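IS607 family transposase IS1535 (Mycobacterium tuberculosis, PDB 6DGB) probably binds DNA and exchanges its strands as a serine-recombinase transposase moving an IS607-family element, this chain being its C-terminal catalytic domain. Local coordinates at residues 72-75 against 76-80. Residues are numbered along the deposited sequence; the frame is centred on the assembly and turned at random.
Sequences RLAR and FGVEH
The loop that follows strand 64-67 of the resolvase-type catalytic domain turns here into helix 78-86; A74 packs against V78 at the start of the helix, and R75 against F76, still in the loop. G77 holds the N-cap position with a positive phi (92°), a backbone shape glycine adopts easily, and its carbonyl O accepts a bond from H80 N at 2.9 Å. V78, the first residue of the helix, points back at the loop. Its chi1 of 169° sets CG1 anti to the backbone N and CG2 beside that N, anti to the carbonyl carbon. CG2 is the methyl that meets A74, 3.7 Å from A74 CB and 3.4 Å from A74 O. More loosely, V78 CG2 also meets L73 CB at 4.4 Å. A74 thus packs its single methyl into the bend of the turn, where it also faces the carbonyl O of F76. R75 and F76, neighbours in sequence, form a CH-pi contact. R75 CG sits over one face of the F76 phenyl ring, 4.1 Å from its centroid and displaced toward the CE2 and CZ rim. Beyond CG the arginine bends at chi2 and chi3, which carries the guanidinium away from F76 with its plane 64° from that of the ring; NH2 then reaches a salt bridge with D107 of helix 104-120. R72 makes a comparable salt bridge to D103, just ahead of that helix, while its carbonyl O accepts a hydrogen bond from R7 on strand 3-8. L73 rests against I65 and V67 of strand 64-67, and M115 of the second subunit packs on R75 and F76, so the turn lies between the central parallel sheet, helix 104-120 and the neighbouring chain.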
ATOM      1  N   ARG A  72       8.400  -5.231   5.189  1.00 33.48           N
ATOM      2  CA  ARG A  72       8.670  -4.432   6.387  1.00 32.58           C
ATOM      3  C   ARG A  72       8.420  -2.961   6.098  1.00 38.50           C
ATOM      4  O   ARG A  72       8.036  -2.205   6.995  1.00 39.76           O
ATOM      5  CB  ARG A  72      10.078  -4.688   6.944  1.00 27.00           C
ATOM      6  CG  ARG A  72      10.340  -6.129   7.330  1.00 26.92           C
ATOM      7  CD  ARG A  72       9.649  -6.553   8.606  1.00 33.63           C
ATOM      8  NE  ARG A  72       8.327  -7.131   8.342  1.00 44.43           N
ATOM      9  CZ  ARG A  72       7.323  -7.158   9.219  1.00 57.01           C
ATOM     10  NH1 ARG A  72       7.475  -6.632  10.429  1.00 36.20           N
ATOM     11  NH2 ARG A  72       6.160  -7.705   8.891  1.00 45.65           N
ATOM     12  N   LEU A  73       8.621  -2.564   4.834  1.00 34.26           N
ATOM     13  CA  LEU A  73       8.381  -1.201   4.406  1.00 34.24           C
ATOM     14  C   LEU A  73       6.887  -1.029   4.202  1.00 40.01           C
ATOM     15  O   LEU A  73       6.375   0.032   4.504  1.00 41.45           O
ATOM     16  CB  LEU A  73       9.139  -0.885   3.109  1.00 34.02           C
ATOM     17  CG  LEU A  73       9.402   0.595   2.891  1.00 38.19           C
ATOM     18  CD1 LEU A  73      10.716   1.003   3.491  1.00 37.89           C
ATOM     19  CD2 LEU A  73       9.418   0.922   1.453  1.00 39.35           C
ATOM     20  N   ALA A  74       6.198  -2.064   3.667  1.00 35.87           N
ATOM     21  CA  ALA A  74       4.746  -2.135   3.400  1.00 34.55           C
ATOM     22  C   ALA A  74       4.339  -3.519   2.886  1.00 36.68           C
ATOM     23  O   ALA A  74       5.032  -4.096   2.042  1.00 34.94           O
ATOM     24  CB  ALA A  74       4.322  -1.067   2.393  1.00 35.47           C
ATOM     25  N   ARG A  75       3.212  -4.049   3.395  1.00 35.13           N
ATOM     26  CA  ARG A  75       2.620  -5.328   2.959  1.00 36.04           C
ATOM     27  C   ARG A  75       2.101  -5.156   1.523  1.00 41.23           C
ATOM     28  O   ARG A  75       2.158  -6.116   0.751  1.00 41.57           O
ATOM     29  CB  ARG A  75       1.452  -5.720   3.884  1.00 38.55           C
ATOM     30  CG  ARG A  75       0.939  -7.157   3.715  1.00 54.68           C
ATOM     31  CD  ARG A  75       1.875  -8.230   4.291  1.00 61.11           C
ATOM     32  NE  ARG A  75       2.268  -7.915   5.664  1.00 62.15           N
ATOM     33  CZ  ARG A  75       3.049  -8.658   6.438  1.00 68.75           C
ATOM     34  NH1 ARG A  75       3.532  -9.811   5.997  1.00 58.24           N
ATOM     35  NH2 ARG A  75       3.363  -8.246   7.656  1.00 45.40           N
ATOM     36  N   PHE A  76       1.598  -3.920   1.182  1.00 38.09           N
ATOM     37  CA  PHE A  76       1.086  -3.507  -0.142  1.00 38.68           C
ATOM     38  C   PHE A  76       1.588  -2.102  -0.548  1.00 42.38           C
ATOM     39  O   PHE A  76       1.768  -1.221   0.315  1.00 41.55           O
ATOM     40  CB  PHE A  76      -0.474  -3.555  -0.231  1.00 40.13           C
ATOM     41  CG  PHE A  76      -1.114  -4.839   0.245  1.00 41.63           C
ATOM     42  CD1 PHE A  76      -1.015  -6.008  -0.506  1.00 45.39           C
ATOM     43  CD2 PHE A  76      -1.765  -4.900   1.474  1.00 43.75           C
ATOM     44  CE1 PHE A  76      -1.542  -7.218  -0.024  1.00 46.33           C
ATOM     45  CE2 PHE A  76      -2.303  -6.106   1.947  1.00 46.51           C
ATOM     46  CZ  PHE A  76      -2.183  -7.254   1.197  1.00 44.95           C
ATOM     47  N   GLY A  77       1.799  -1.934  -1.857  1.00 38.19           N
ATOM     48  CA  GLY A  77       2.174  -0.673  -2.502  1.00 38.60           C
ATOM     49  C   GLY A  77       3.636  -0.326  -2.702  1.00 41.19           C
ATOM     50  O   GLY A  77       3.927   0.747  -3.248  1.00 41.09           O
ATOM     51  N   VAL A  78       4.570  -1.231  -2.286  1.00 35.07           N
ATOM     52  CA  VAL A  78       6.029  -1.004  -2.358  1.00 33.30           C
ATOM     53  C   VAL A  78       6.482  -0.631  -3.777  1.00 35.82           C
ATOM     54  O   VAL A  78       7.250   0.319  -3.926  1.00 33.89           O
ATOM     55  CB  VAL A  78       6.860  -2.152  -1.736  1.00 34.93           C
ATOM     56  CG1 VAL A  78       8.339  -2.023  -2.067  1.00 35.14           C
ATOM     57  CG2 VAL A  78       6.659  -2.193  -0.237  1.00 33.26           C
ATOM     58  N   GLU A  79       5.960  -1.319  -4.799  1.00 34.33           N
ATOM     59  CA  GLU A  79       6.286  -1.028  -6.196  1.00 36.56           C
ATOM     60  C   GLU A  79       5.996   0.445  -6.590  1.00 40.49           C
ATOM     61  O   GLU A  79       6.767   1.039  -7.363  1.00 40.06           O
ATOM     62  CB  GLU A  79       5.604  -2.029  -7.151  1.00 39.55           C
ATOM     63  CG  GLU A  79       4.097  -2.194  -6.955  1.00 59.00           C
ATOM     64  CD  GLU A  79       3.341  -2.860  -8.095  1.00 95.98           C
ATOM     65  OE1 GLU A  79       3.814  -3.901  -8.609  1.00 98.53           O
ATOM     66  OE2 GLU A  79       2.251  -2.355  -8.450  1.00 94.03           O
ATOM     67  N   HIS A  80       4.919   1.040  -5.998  1.00 36.46           N
ATOM     68  CA  HIS A  80       4.492   2.426  -6.231  1.00 37.25           C
ATOM     69  C   HIS A  80       5.368   3.426  -5.499  1.00 39.29           C
ATOM     70  O   HIS A  80       5.664   4.486  -6.048  1.00 39.71           O
ATOM     71  CB  HIS A  80       2.998   2.617  -5.914  1.00 38.64           C
ATOM     72  CG  HIS A  80       2.104   1.715  -6.715  1.00 43.02           C
ATOM     73  ND1 HIS A  80       2.134   1.713  -8.103  1.00 47.14           N
ATOM     74  CD2 HIS A  80       1.218   0.780  -6.296  1.00 44.21           C
ATOM     75  CE1 HIS A  80       1.261   0.792  -8.480  1.00 46.88           C
ATOM     76  NE2 HIS A  80       0.702   0.188  -7.426  1.00 45.38           N
TER